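Local coordinates for ABC transporter periplasmic peptide-binding protein (Pseudoalteromonas, PDB 4QFL), which binds dipeptides such as Ala-Phe in the periplasm and probably delivers them to an ABC transporter for uptake, at residues L60-I65 with V208-Y213; S90-L95 with D160-F165; L313-D318 with P356-K361. All blocks are in the same frame, centred on the assembly; numbering follows the deposited sequence.

Interaction 1 (L60-I65 with V208-Y213)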
ATOM      1  N   LEU A  60       6.369 -15.368  -0.493  1.00 16.98           N
ATOM      2  CA  LEU A  60       5.864 -16.559   0.178  1.00 16.57           C
ATOM      3  C   LEU A  60       4.567 -17.069  -0.401  1.00 17.69           C
ATOM      4  O   LEU A  60       4.190 -18.207  -0.147  1.00 18.10           O
ATOM      5  CB  LEU A  60       5.650 -16.284   1.662  1.00 16.87           C
ATOM      6  CG  LEU A  60       6.877 -15.962   2.496  1.00 18.37           C
ATOM      7  CD1 LEU A  60       6.429 -15.455   3.840  1.00 18.92           C
ATOM      8  CD2 LEU A  60       7.734 -17.201   2.649  1.00 17.90           C
ATOM      9  N   TYR A  61       3.869 -16.224  -1.155  1.00 15.92           N
ATOM     10  CA  TYR A  61       2.487 -16.513  -1.541  1.00 18.03           C
ATOM     11  C   TYR A  61       2.188 -16.348  -3.033  1.00 17.97           C
ATOM     12  O   TYR A  61       3.001 -15.816  -3.780  1.00 17.76           O
ATOM     13  CB  TYR A  61       1.530 -15.595  -0.775  1.00 17.34           C
ATOM     14  CG  TYR A  61       1.561 -15.736   0.724  1.00 18.20           C
ATOM     15  CD1 TYR A  61       0.972 -16.829   1.350  1.00 17.16           C
ATOM     16  CD2 TYR A  61       2.156 -14.757   1.524  1.00 19.06           C
ATOM     17  CE1 TYR A  61       0.986 -16.956   2.743  1.00 19.25           C
ATOM     18  CE2 TYR A  61       2.177 -14.876   2.916  1.00 18.38           C
ATOM     19  CZ  TYR A  61       1.587 -15.977   3.516  1.00 16.93           C
ATOM     20  OH  TYR A  61       1.613 -16.100   4.886  1.00 18.09           O
ATOM     21  N   ASP A  62       1.007 -16.808  -3.448  1.00 13.99           N
ATOM     22  CA  ASP A  62       0.434 -16.446  -4.739  1.00 19.37           C
ATOM     23  C   ASP A  62      -1.002 -16.004  -4.531  1.00 18.26           C
ATOM     24  O   ASP A  62      -1.640 -16.404  -3.564  1.00 17.25           O
ATOM     25  CB  ASP A  62       0.421 -17.629  -5.709  1.00 17.73           C
ATOM     26  CG  ASP A  62       1.804 -18.185  -5.992  1.00 18.09           C
ATOM     27  OD1 ASP A  62       2.548 -17.561  -6.772  1.00 18.95           O
ATOM     28  OD2 ASP A  62       2.127 -19.269  -5.464  1.00 20.10           O
ATOM     29  N   ARG A  63      -1.507 -15.194  -5.457  1.00 20.18           N
ATOM     30  CA  ARG A  63      -2.904 -14.788  -5.472  1.00 18.58           C
ATOM     31  C   ARG A  63      -3.644 -15.657  -6.464  1.00 17.56           C
ATOM     32  O   ARG A  63      -3.046 -16.486  -7.146  1.00 19.45           O
ATOM     33  CB  ARG A  63      -3.036 -13.329  -5.905  1.00 17.50           C
ATOM     34  CG  ARG A  63      -2.370 -12.325  -4.969  1.00 18.42           C
ATOM     35  CD  ARG A  63      -1.998 -11.036  -5.722  1.00 17.51           C
ATOM     36  NE  ARG A  63      -0.907 -11.277  -6.660  1.00 18.68           N
ATOM     37  CZ  ARG A  63      -0.381 -10.362  -7.466  1.00 19.48           C
ATOM     38  NH1 ARG A  63      -0.844  -9.118  -7.456  1.00 21.03           N
ATOM     39  NH2 ARG A  63       0.611 -10.692  -8.284  1.00 24.00           N
ATOM     40  N   LEU A  64      -4.953 -15.461  -6.540  1.00 18.21           N
ATOM     41  CA  LEU A  64      -5.766 -16.085  -7.565  1.00 19.84           C
ATOM     42  C   LEU A  64      -5.408 -15.527  -8.940  1.00 17.99           C
ATOM     43  O   LEU A  64      -5.270 -16.258  -9.917  1.00 20.03           O
ATOM     44  CB  LEU A  64      -7.245 -15.815  -7.276  1.00 18.59           C
ATOM     45  CG  LEU A  64      -7.770 -16.509  -6.022  1.00 19.14           C
ATOM     46  CD1 LEU A  64      -9.200 -16.082  -5.735  1.00 20.73           C
ATOM     47  CD2 LEU A  64      -7.669 -18.011  -6.201  1.00 18.19           C
ATOM     48  N   ILE A  65      -5.276 -14.209  -9.000  1.00 18.83           N
ATOM     49  CA  ILE A  65      -4.997 -13.501 -10.234  1.00 17.21           C
ATOM     50  C   ILE A  65      -4.093 -12.319  -9.946  1.00 19.80           C
ATOM     51  O   ILE A  65      -3.919 -11.905  -8.785  1.00 18.08           O
ATOM     52  CB  ILE A  65      -6.265 -12.944 -10.867  1.00 14.60           C
ATOM     53  CG1 ILE A  65      -7.078 -12.174  -9.827  1.00 16.74           C
ATOM     54  CG2 ILE A  65      -7.086 -14.051 -11.453  1.00 19.60           C
ATOM     55  CD1 ILE A  65      -8.174 -11.338 -10.415  1.00 18.21           C
ATOM     56  N   VAL A 208       2.625 -20.352   5.924  1.00 16.93           N
ATOM     57  CA  VAL A 208       2.667 -21.374   4.900  1.00 16.14           C
ATOM     58  C   VAL A 208       1.963 -20.848   3.670  1.00 17.01           C
ATOM     59  O   VAL A 208       0.788 -20.510   3.722  1.00 18.98           O
ATOM     60  CB  VAL A 208       1.974 -22.669   5.356  1.00 18.37           C
ATOM     61  CG1 VAL A 208       1.896 -23.656   4.205  1.00 15.90           C
ATOM     62  CG2 VAL A 208       2.726 -23.279   6.537  1.00 20.30           C
ATOM     63  N   GLY A 209       2.686 -20.773   2.559  1.00 18.13           N
ATOM     64  CA  GLY A 209       2.123 -20.281   1.320  1.00 15.89           C
ATOM     65  C   GLY A 209       2.360 -21.250   0.194  1.00 18.68           C
ATOM     66  O   GLY A 209       2.714 -22.400   0.419  1.00 17.82           O
ATOM     67  N   THR A 210       2.163 -20.783  -1.030  1.00 17.91           N
ATOM     68  CA  THR A 210       2.433 -21.605  -2.202  1.00 19.74           C
ATOM     69  C   THR A 210       3.484 -20.932  -3.067  1.00 18.98           C
ATOM     70  O   THR A 210       3.753 -21.380  -4.191  1.00 19.16           O
ATOM     71  CB  THR A 210       1.168 -21.818  -3.051  1.00 20.59           C
ATOM     72  OG1 THR A 210       0.603 -20.547  -3.409  1.00 18.19           O
ATOM     73  CG2 THR A 210       0.144 -22.616  -2.275  1.00 18.03           C
ATOM     74  N   GLY A 211       4.074 -19.865  -2.521  1.00 18.52           N
ATOM     75  CA  GLY A 211       4.963 -18.976  -3.245  1.00 17.63           C
ATOM     76  C   GLY A 211       6.350 -19.528  -3.476  1.00 16.51           C
ATOM     77  O   GLY A 211       6.686 -20.607  -2.981  1.00 19.52           O
ATOM     78  N   PRO A 212       7.174 -18.778  -4.224  1.00 19.31           N
ATOM     79  CA  PRO A 212       8.524 -19.186  -4.656  1.00 16.98           C
ATOM     80  C   PRO A 212       9.542 -19.372  -3.530  1.00 18.54           C
ATOM     81  O   PRO A 212      10.548 -20.036  -3.750  1.00 19.29           O
ATOM     82  CB  PRO A 212       8.963 -18.039  -5.576  1.00 19.33           C
ATOM     83  CG  PRO A 212       8.144 -16.875  -5.159  1.00 17.85           C
ATOM     84  CD  PRO A 212       6.809 -17.453  -4.748  1.00 17.80           C
ATOM     85  N   TYR A 213       9.297 -18.784  -2.361  1.00 20.32           N
ATOM     86  CA  TYR A 213      10.207 -18.939  -1.231  1.00 18.89           C
ATOM     87  C   TYR A 213       9.455 -19.354   0.014  1.00 18.89           C
ATOM     88  O   TYR A 213       8.258 -19.123   0.135  1.00 19.16           O
ATOM     89  CB  TYR A 213      10.991 -17.655  -0.980  1.00 17.46           C
ATOM     90  CG  TYR A 213      11.677 -17.141  -2.220  1.00 19.80           C
ATOM     91  CD1 TYR A 213      12.942 -17.605  -2.587  1.00 22.21           C
ATOM     92  CD2 TYR A 213      11.058 -16.200  -3.034  1.00 18.59           C
ATOM     93  CE1 TYR A 213      13.580 -17.137  -3.732  1.00 22.08           C
ATOM     94  CE2 TYR A 213      11.684 -15.728  -4.182  1.00 22.19           C
ATOM     95  CZ  TYR A 213      12.946 -16.204  -4.526  1.00 20.54           C
ATOM     96  OH  TYR A 213      13.572 -15.733  -5.662  1.00 25.70           O
TER
HETATM   97  O   HOH W   1       0.067 -18.725  -1.378  1.00 18.63           O
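Leu60 and Gly211 join the two loops through one backbone hydrogen bond, Gly211 N to Leu60 O at 2.9 Å, bent to 141° at the hydrogen, with the donor lying well above the carbonyl plane. The chains run very close here, Tyr61 CA standing 3.9 Å from Gly211 CA. Both glycines suit this approach: a CB on Gly211 would run into the Leu60–Tyr61 peptide, and one on Gly209 into Leu60 O. Bare of a side chain, Gly209 instead sets its CA against the Tyr61 ring, 3.6 Å from CD1, while the Tyr61 hydroxyl is hydrogen-bonded to Phe42 O. The Leu60 CD2 methyl also packs against Tyr213 O, 3.2 Å away.

The polar link is made by Asp62 and Thr210. With chi1 at 55°, Thr210 OG1 sits between its own backbone N and carbonyl carbon and donates to Asp62 OD2 at 2.9 Å, using the lone pair that faces away from OD1. The same hydroxyl accepts from water 1 at 2.8 Å, and that water accepts in turn from Asp62 N, closing a small ring around the junction. The buried carboxylate has further donors in Trp233 NE1, on OD2, and Tyr232 OH, on OD1, which probably help offset the unfavourable approach of Thr210 O to Asp62 OD2, at 3.0 Å.

A Gly-Thr-Gly-Pro loop segment, as met in family 5 solute-binding proteins, thus receives the C-terminal end of helix 50-60 and fastens it beside the start of strand 213-219.

Interaction 2 (S90-L95 with D160-F165)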
ATOM      1  N   SER A  90     -22.039 -12.692  -8.991  1.00 23.48           N
ATOM      2  CA  SER A  90     -21.405 -13.997  -8.849  1.00 25.02           C
ATOM      3  C   SER A  90     -20.124 -14.038  -9.667  1.00 25.38           C
ATOM      4  O   SER A  90     -20.134 -13.754 -10.863  1.00 26.44           O
ATOM      5  CB  SER A  90     -22.344 -15.121  -9.299  1.00 28.21           C
ATOM      6  OG  SER A  90     -23.524 -15.147  -8.512  1.00 27.14           O
ATOM      7  N   VAL A  91     -19.021 -14.379  -9.013  1.00 24.41           N
ATOM      8  CA  VAL A  91     -17.751 -14.526  -9.701  1.00 21.11           C
ATOM      9  C   VAL A  91     -17.230 -15.937  -9.452  1.00 22.65           C
ATOM     10  O   VAL A  91     -17.015 -16.348  -8.314  1.00 21.62           O
ATOM     11  CB  VAL A  91     -16.710 -13.468  -9.244  1.00 23.53           C
ATOM     12  CG1 VAL A  91     -15.507 -13.448 -10.188  1.00 21.13           C
ATOM     13  CG2 VAL A  91     -17.346 -12.085  -9.154  1.00 22.98           C
ATOM     14  N   THR A  92     -17.048 -16.681 -10.533  1.00 26.16           N
ATOM     15  CA  THR A  92     -16.585 -18.050 -10.465  1.00 22.13           C
ATOM     16  C   THR A  92     -15.110 -18.095 -10.807  1.00 20.90           C
ATOM     17  O   THR A  92     -14.684 -17.582 -11.844  1.00 23.87           O
ATOM     18  CB  THR A  92     -17.364 -18.917 -11.463  1.00 23.68           C
ATOM     19  OG1 THR A  92     -18.755 -18.893 -11.126  1.00 25.58           O
ATOM     20  CG2 THR A  92     -16.870 -20.350 -11.446  1.00 23.71           C
ATOM     21  N   PHE A  93     -14.324 -18.694  -9.926  1.00 22.98           N
ATOM     22  CA  PHE A  93     -12.914 -18.942 -10.200  1.00 21.86           C
ATOM     23  C   PHE A  93     -12.673 -20.431 -10.402  1.00 21.78           C
ATOM     24  O   PHE A  93     -13.061 -21.240  -9.566  1.00 21.65           O
ATOM     25  CB  PHE A  93     -12.043 -18.472  -9.024  1.00 21.55           C
ATOM     26  CG  PHE A  93     -12.024 -16.983  -8.828  1.00 20.64           C
ATOM     27  CD1 PHE A  93     -11.082 -16.196  -9.477  1.00 20.62           C
ATOM     28  CD2 PHE A  93     -12.929 -16.373  -7.983  1.00 22.34           C
ATOM     29  CE1 PHE A  93     -11.057 -14.831  -9.296  1.00 18.75           C
ATOM     30  CE2 PHE A  93     -12.909 -15.004  -7.798  1.00 23.01           C
ATOM     31  CZ  PHE A  93     -11.968 -14.233  -8.455  1.00 20.70           C
ATOM     32  N   THR A  94     -12.029 -20.788 -11.506  1.00 22.68           N
ATOM     33  CA  THR A  94     -11.524 -22.145 -11.691  1.00 23.87           C
ATOM     34  C   THR A  94     -10.095 -22.158 -11.184  1.00 22.20           C
ATOM     35  O   THR A  94      -9.334 -21.241 -11.471  1.00 23.29           O
ATOM     36  CB  THR A  94     -11.505 -22.576 -13.179  1.00 22.75           C
ATOM     37  OG1 THR A  94     -12.759 -22.273 -13.794  1.00 23.90           O
ATOM     38  CG2 THR A  94     -11.232 -24.064 -13.298  1.00 22.18           C
ATOM     39  N   LEU A  95      -9.723 -23.197 -10.449  1.00 22.31           N
ATOM     40  CA  LEU A  95      -8.445 -23.201  -9.748  1.00 21.82           C
ATOM     41  C   LEU A  95      -7.438 -24.195 -10.299  1.00 22.75           C
ATOM     42  O   LEU A  95      -7.793 -25.294 -10.724  1.00 23.12           O
ATOM     43  CB  LEU A  95      -8.640 -23.466  -8.254  1.00 21.46           C
ATOM     44  CG  LEU A  95      -9.725 -22.690  -7.509  1.00 23.30           C
ATOM     45  CD1 LEU A  95      -9.820 -23.217  -6.081  1.00 22.48           C
ATOM     46  CD2 LEU A  95      -9.460 -21.187  -7.531  1.00 19.18           C
ATOM     47  N   ASP A 160     -13.918 -29.414  -6.241  1.00 26.94           N
ATOM     48  CA  ASP A 160     -12.591 -29.439  -5.641  1.00 26.69           C
ATOM     49  C   ASP A 160     -11.711 -28.294  -6.137  1.00 27.98           C
ATOM     50  O   ASP A 160     -10.869 -27.784  -5.390  1.00 27.46           O
ATOM     51  CB  ASP A 160     -11.913 -30.784  -5.902  1.00 30.41           C
ATOM     52  CG  ASP A 160     -12.412 -31.882  -4.969  1.00 35.90           C
ATOM     53  OD1 ASP A 160     -12.905 -31.559  -3.864  1.00 34.29           O
ATOM     54  OD2 ASP A 160     -12.304 -33.073  -5.332  1.00 38.44           O
ATOM     55  N   HIS A 161     -11.911 -27.889  -7.390  1.00 22.27           N
ATOM     56  CA  HIS A 161     -11.102 -26.823  -7.977  1.00 25.25           C
ATOM     57  C   HIS A 161     -11.933 -25.786  -8.740  1.00 24.76           C
ATOM     58  O   HIS A 161     -11.530 -25.299  -9.800  1.00 24.83           O
ATOM     59  CB  HIS A 161      -9.961 -27.397  -8.837  1.00 24.84           C
ATOM     60  CG  HIS A 161      -9.054 -28.315  -8.078  1.00 25.46           C
ATOM     61  ND1 HIS A 161      -7.951 -27.866  -7.385  1.00 25.86           N
ATOM     62  CD2 HIS A 161      -9.114 -29.649  -7.868  1.00 23.10           C
ATOM     63  CE1 HIS A 161      -7.362 -28.889  -6.791  1.00 26.48           C
ATOM     64  NE2 HIS A 161      -8.047 -29.984  -7.071  1.00 29.17           N
ATOM     65  N   GLN A 162     -13.092 -25.447  -8.183  1.00 23.25           N
ATOM     66  CA  GLN A 162     -13.864 -24.305  -8.655  1.00 23.74           C
ATOM     67  C   GLN A 162     -14.737 -23.760  -7.522  1.00 23.29           C
ATOM     68  O   GLN A 162     -15.367 -24.520  -6.782  1.00 24.49           O
ATOM     69  CB  GLN A 162     -14.706 -24.665  -9.881  1.00 23.60           C
ATOM     70  CG  GLN A 162     -15.497 -23.493 -10.446  1.00 23.86           C
ATOM     71  CD  GLN A 162     -16.254 -23.839 -11.712  1.00 25.40           C
ATOM     72  OE1 GLN A 162     -17.384 -24.304 -11.662  1.00 25.99           O
ATOM     73  NE2 GLN A 162     -15.637 -23.602 -12.850  1.00 27.17           N
ATOM     74  N   VAL A 163     -14.749 -22.441  -7.370  1.00 21.84           N
ATOM     75  CA  VAL A 163     -15.576 -21.816  -6.356  1.00 22.03           C
ATOM     76  C   VAL A 163     -16.334 -20.681  -6.992  1.00 19.42           C
ATOM     77  O   VAL A 163     -15.960 -20.203  -8.055  1.00 22.32           O
ATOM     78  CB  VAL A 163     -14.737 -21.266  -5.178  1.00 20.84           C
ATOM     79  CG1 VAL A 163     -13.949 -22.385  -4.515  1.00 20.29           C
ATOM     80  CG2 VAL A 163     -13.807 -20.149  -5.655  1.00 21.60           C
ATOM     81  N   ARG A 164     -17.402 -20.248  -6.341  1.00 20.29           N
ATOM     82  CA  ARG A 164     -18.150 -19.096  -6.814  1.00 23.82           C
ATOM     83  C   ARG A 164     -18.416 -18.128  -5.659  1.00 21.80           C
ATOM     84  O   ARG A 164     -19.045 -18.495  -4.670  1.00 22.74           O
ATOM     85  CB  ARG A 164     -19.455 -19.553  -7.473  1.00 23.72           C
ATOM     86  CG  ARG A 164     -20.371 -18.431  -7.890  1.00 22.25           C
ATOM     87  CD  ARG A 164     -21.699 -18.958  -8.415  1.00 27.29           C
ATOM     88  NE  ARG A 164     -22.474 -19.647  -7.382  1.00 29.46           N
ATOM     89  CZ  ARG A 164     -22.815 -20.932  -7.433  1.00 29.93           C
ATOM     90  NH1 ARG A 164     -22.452 -21.670  -8.473  1.00 31.01           N
ATOM     91  NH2 ARG A 164     -23.522 -21.477  -6.447  1.00 28.96           N
ATOM     92  N   PHE A 165     -17.897 -16.908  -5.774  1.00 21.96           N
ATOM     93  CA  PHE A 165     -18.172 -15.847  -4.807  1.00 21.50           C
ATOM     94  C   PHE A 165     -19.562 -15.252  -5.068  1.00 24.17           C
ATOM     95  O   PHE A 165     -19.888 -14.894  -6.201  1.00 24.41           O
ATOM     96  CB  PHE A 165     -17.124 -14.721  -4.902  1.00 22.28           C
ATOM     97  CG  PHE A 165     -15.755 -15.082  -4.370  1.00 17.76           C
ATOM     98  CD1 PHE A 165     -14.940 -15.993  -5.036  1.00 20.91           C
ATOM     99  CD2 PHE A 165     -15.263 -14.465  -3.225  1.00 20.00           C
ATOM    100  CE1 PHE A 165     -13.669 -16.310  -4.550  1.00 20.59           C
ATOM    101  CE2 PHE A 165     -13.993 -14.769  -2.739  1.00 21.03           C
ATOM    102  CZ  PHE A 165     -13.196 -15.695  -3.402  1.00 22.00           C
TER
HETATM  103  O   HOH W   2     -20.315 -21.244 -10.621  1.00 24.96           O
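Phe93 and Phe165 meet on the buried face of an antiparallel strand pair, where Phe93 CD2 comes 3.5 Å from Phe165 CE1. As diagonal neighbours the two rings cross with planes at 75°. Val91 and Val163 share this face; Val163 CG2 rests against Phe93 CB at 4.2 Å. These apolar residues suit a surface covered by helices: Leu175 lies on Val91 and Phe93, Met178 on Phe165, and Val118 of helix 115-126 on Val163 and Leu95.

Thr92, Thr94, Gln162 and Arg164 occupy the opposite, more polar face. Gln162 has CG anti to its backbone N (chi1 -178°) and continues extended, which carries its amide out from the sheet beside the Thr92 and Thr94 side chains, which it crosses obliquely. Its CD passes 3.6 Å from Thr92 CG2, and NE2 ends in a weak, long bond of 3.3 Å to Thr94 OG1. Branched threonines fit here, offering a methyl for packing and a hydroxyl for bonding. The extended chi1 and chi2 of Arg164 lay CG beside Thr92 OG1 and CD beside Ser90 CB; the bend at chi3 (65°) then turns the guanidinium, whose NH1 donates at 3.1 Å to water 2, which lies at the edge of the group and also bonds Thr92 OG1. Glu166 adds a salt bridge to Arg164 NE.

Val91 with Phe165 and Phe93 with Val163 are hydrogen-bonded pairs, and Leu95 N adds a 2.8 Å bond to His161 O. The two strands are the central ones of a four-stranded antiparallel sheet ordered 79-84, 90-95, 162-167, 152-159, backed by helices, consistent with the extra subdomain of family 5 solute-binding proteins.

Interaction 3 (L313-D318 with P356-K361)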
ATOM      1  N   LEU A 313      -3.916  27.358   5.363  1.00 25.74           N
ATOM      2  CA  LEU A 313      -2.628  26.700   5.565  1.00 26.35           C
ATOM      3  C   LEU A 313      -1.957  26.266   4.254  1.00 27.64           C
ATOM      4  O   LEU A 313      -0.742  26.393   4.085  1.00 26.48           O
ATOM      5  CB  LEU A 313      -2.787  25.479   6.470  1.00 28.10           C
ATOM      6  CG  LEU A 313      -3.098  25.666   7.956  1.00 26.28           C
ATOM      7  CD1 LEU A 313      -3.646  24.376   8.542  1.00 23.97           C
ATOM      8  CD2 LEU A 313      -1.870  26.120   8.725  1.00 26.67           C
ATOM      9  N   VAL A 314      -2.756  25.725   3.346  1.00 28.18           N
ATOM     10  CA  VAL A 314      -2.257  25.242   2.065  1.00 27.70           C
ATOM     11  C   VAL A 314      -1.586  26.345   1.242  1.00 29.77           C
ATOM     12  O   VAL A 314      -0.552  26.105   0.612  1.00 30.00           O
ATOM     13  CB  VAL A 314      -3.382  24.598   1.231  1.00 25.51           C
ATOM     14  CG1 VAL A 314      -2.933  24.403  -0.197  1.00 29.17           C
ATOM     15  CG2 VAL A 314      -3.810  23.267   1.846  1.00 22.39           C
ATOM     16  N   HIS A 315      -2.172  27.545   1.246  1.00 26.77           N
ATOM     17  CA  HIS A 315      -1.654  28.658   0.444  1.00 29.44           C
ATOM     18  C   HIS A 315      -0.277  29.143   0.912  1.00 28.57           C
ATOM     19  O   HIS A 315       0.405  29.879   0.202  1.00 32.84           O
ATOM     20  CB  HIS A 315      -2.647  29.830   0.424  1.00 28.48           C
ATOM     21  CG  HIS A 315      -3.808  29.632  -0.505  1.00 27.25           C
ATOM     22  ND1 HIS A 315      -3.655  29.345  -1.845  1.00 28.84           N
ATOM     23  CD2 HIS A 315      -5.145  29.700  -0.291  1.00 31.13           C
ATOM     24  CE1 HIS A 315      -4.842  29.234  -2.413  1.00 29.56           C
ATOM     25  NE2 HIS A 315      -5.764  29.445  -1.492  1.00 29.10           N
ATOM     26  N   ALA A 316       0.130  28.720   2.102  1.00 28.63           N
ATOM     27  CA  ALA A 316       1.391  29.157   2.679  1.00 25.75           C
ATOM     28  C   ALA A 316       2.561  28.297   2.212  1.00 27.10           C
ATOM     29  O   ALA A 316       3.718  28.590   2.522  1.00 29.25           O
ATOM     30  CB  ALA A 316       1.298  29.127   4.183  1.00 25.35           C
ATOM     31  N   ILE A 317       2.263  27.234   1.471  1.00 25.77           N
ATOM     32  CA  ILE A 317       3.270  26.212   1.188  1.00 25.70           C
ATOM     33  C   ILE A 317       3.953  26.374  -0.158  1.00 22.52           C
ATOM     34  O   ILE A 317       3.314  26.339  -1.201  1.00 25.29           O
ATOM     35  CB  ILE A 317       2.683  24.797   1.303  1.00 24.70           C
ATOM     36  CG1 ILE A 317       1.961  24.649   2.638  1.00 24.88           C
ATOM     37  CG2 ILE A 317       3.789  23.754   1.191  1.00 25.04           C
ATOM     38  CD1 ILE A 317       2.853  24.932   3.832  1.00 24.41           C
ATOM     39  N   ASP A 318       5.267  26.547  -0.116  1.00 25.74           N
ATOM     40  CA  ASP A 318       6.057  26.701  -1.327  1.00 26.40           C
ATOM     41  C   ASP A 318       6.239  25.353  -1.987  1.00 26.33           C
ATOM     42  O   ASP A 318       7.228  24.666  -1.741  1.00 28.39           O
ATOM     43  CB  ASP A 318       7.429  27.287  -0.997  1.00 26.90           C
ATOM     44  CG  ASP A 318       8.160  27.807  -2.230  1.00 30.32           C
ATOM     45  OD1 ASP A 318       7.771  27.448  -3.365  1.00 30.19           O
ATOM     46  OD2 ASP A 318       9.127  28.582  -2.062  1.00 30.96           O
ATOM     47  N   PRO A 356       1.645  33.454   0.109  1.00 34.75           N
ATOM     48  CA  PRO A 356       1.777  33.615   1.560  1.00 30.27           C
ATOM     49  C   PRO A 356       0.944  34.762   2.113  1.00 34.25           C
ATOM     50  O   PRO A 356       0.462  34.670   3.243  1.00 35.68           O
ATOM     51  CB  PRO A 356       3.268  33.911   1.749  1.00 34.63           C
ATOM     52  CG  PRO A 356       3.926  33.416   0.506  1.00 31.22           C
ATOM     53  CD  PRO A 356       2.933  33.656  -0.579  1.00 32.41           C
ATOM     54  N   GLN A 357       0.779  35.827   1.335  1.00 35.88           N
ATOM     55  CA  GLN A 357      -0.020  36.974   1.769  1.00 38.45           C
ATOM     56  C   GLN A 357      -1.512  36.622   1.812  1.00 38.94           C
ATOM     57  O   GLN A 357      -2.257  37.098   2.664  1.00 39.04           O
ATOM     58  CB  GLN A 357       0.215  38.168   0.841  1.00 42.11           C
ATOM     59  CG  GLN A 357      -0.355  39.485   1.360  1.00 45.89           C
ATOM     60  CD  GLN A 357      -0.583  40.513   0.254  1.00 48.43           C
ATOM     61  OE1 GLN A 357      -0.733  41.712   0.523  1.00 42.65           O
ATOM     62  NE2 GLN A 357      -0.622  40.043  -0.995  1.00 47.46           N
ATOM     63  N   LEU A 358      -1.937  35.781   0.878  1.00 38.96           N
ATOM     64  CA  LEU A 358      -3.310  35.312   0.837  1.00 36.69           C
ATOM     65  C   LEU A 358      -3.584  34.378   2.017  1.00 38.84           C
ATOM     66  O   LEU A 358      -4.674  34.382   2.589  1.00 38.19           O
ATOM     67  CB  LEU A 358      -3.561  34.584  -0.481  1.00 37.30           C
ATOM     68  CG  LEU A 358      -5.002  34.432  -0.960  1.00 36.27           C
ATOM     69  CD1 LEU A 358      -5.108  33.238  -1.889  1.00 36.57           C
ATOM     70  CD2 LEU A 358      -5.961  34.278   0.195  1.00 39.51           C
ATOM     71  N   ALA A 359      -2.588  33.572   2.372  1.00 36.90           N
ATOM     72  CA  ALA A 359      -2.705  32.648   3.496  1.00 36.26           C
ATOM     73  C   ALA A 359      -2.915  33.403   4.808  1.00 37.80           C
ATOM     74  O   ALA A 359      -3.764  33.041   5.633  1.00 36.16           O
ATOM     75  CB  ALA A 359      -1.461  31.785   3.579  1.00 32.61           C
ATOM     76  N   LYS A 360      -2.118  34.449   4.992  1.00 41.31           N
ATOM     77  CA  LYS A 360      -2.249  35.339   6.135  1.00 38.16           C
ATOM     78  C   LYS A 360      -3.627  35.992   6.126  1.00 41.37           C
ATOM     79  O   LYS A 360      -4.315  36.048   7.144  1.00 41.49           O
ATOM     80  CB  LYS A 360      -1.163  36.410   6.078  1.00 36.55           C
ATOM     81  CG  LYS A 360      -1.202  37.382   7.237  1.00 42.56           C
ATOM     82  CD  LYS A 360      -1.046  36.650   8.564  1.00 43.61           C
ATOM     83  CE  LYS A 360      -0.730  37.602   9.709  1.00 41.05           C
ATOM     84  NZ  LYS A 360      -0.359  36.866  10.949  1.00 38.72           N
ATOM     85  N   LYS A 361      -4.024  36.468   4.953  1.00 41.70           N
ATOM     86  CA  LYS A 361      -5.317  37.108   4.772  1.00 42.85           C
ATOM     87  C   LYS A 361      -6.477  36.173   5.126  1.00 44.00           C
ATOM     88  O   LYS A 361      -7.588  36.624   5.379  1.00 46.13           O
ATOM     89  CB  LYS A 361      -5.453  37.607   3.328  1.00 43.23           C
ATOM     90  CG  LYS A 361      -6.282  38.884   3.162  1.00 48.23           C
ATOM     91  CD  LYS A 361      -7.771  38.627   3.348  1.00 50.41           C
ATOM     92  CE  LYS A 361      -8.549  39.912   3.598  1.00 49.79           C
ATOM     93  NZ  LYS A 361      -9.967  39.607   3.957  1.00 51.18           N
TER
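His315, with CG anti to the carbonyl carbon (chi1 -78°), and Leu358, with CG anti to the backbone N (chi1 -159°), turn their side chains toward each other, and a leucine methyl lands on the imidazole. The setting is a type I beta turn from Val314 to Ile317, which leads from helix 307-314 toward helix 319-325 and packs against the first turns of helix 356-363. Leu358 CD1 sits 3.8 Å from the ring centroid and only 8° off its normal, a CH-pi contact over the middle of the face. The rotation of the ring is fixed from outside: His315 ND1 is hydrogen-bonded to Ile353 O, which points to a hydrogen on that nitrogen. Histidine suits the place because its flat face receives the methyl while its edge ties down the loop before helix 356-363; a backbone bond between His315 and Asp355 adds to this tie.

Next to this pair, alanines let the backbones come near. Ala359 CB is 3.9 Å from His315 CB and equally far from Ala316 CB, and the CA atoms of His315 and Ala359 stand 5.1 Å apart. Leu400 of helix 389-401 and Ile403 pack on Ala316, joining the turn to the interior of its lobe. Pro356 fits the first turn of its helix, where a residue without an N-H costs no helical bond; its N lies 3.8 Å from His315 O. Just beyond the turn, Asp318 is the N-cap of helix 319-325, its OD1 accepting from Lys321 N. The Ala359 methyl also reaches the turn's backbone, its CB 3.8 Å from Ala316 N.

Overall arrangement
Interaction 2 is nested along the chain inside the loop closed by interaction 1, and interaction 3 follows both. The first two, with centres 18 Å apart, are joined by packing through Leu64, whose CD2 lies 3.9 Å from Leu95 CD2 and which also touches Phe93, linking the loop after helix 50-60 to the four-stranded sheet. Interaction 3 lies across the chain's centre, about 49 Å from interaction 1 and 55 Å from interaction 2 between centres. Helix 50-60, ending at interaction 1, starts at Gly50 of the dipeptide pocket. Interactions 1 and 2 thus belong to one side of the molecule and interaction 3 to the other, consistent with the two-lobed architecture of periplasmic binding proteins.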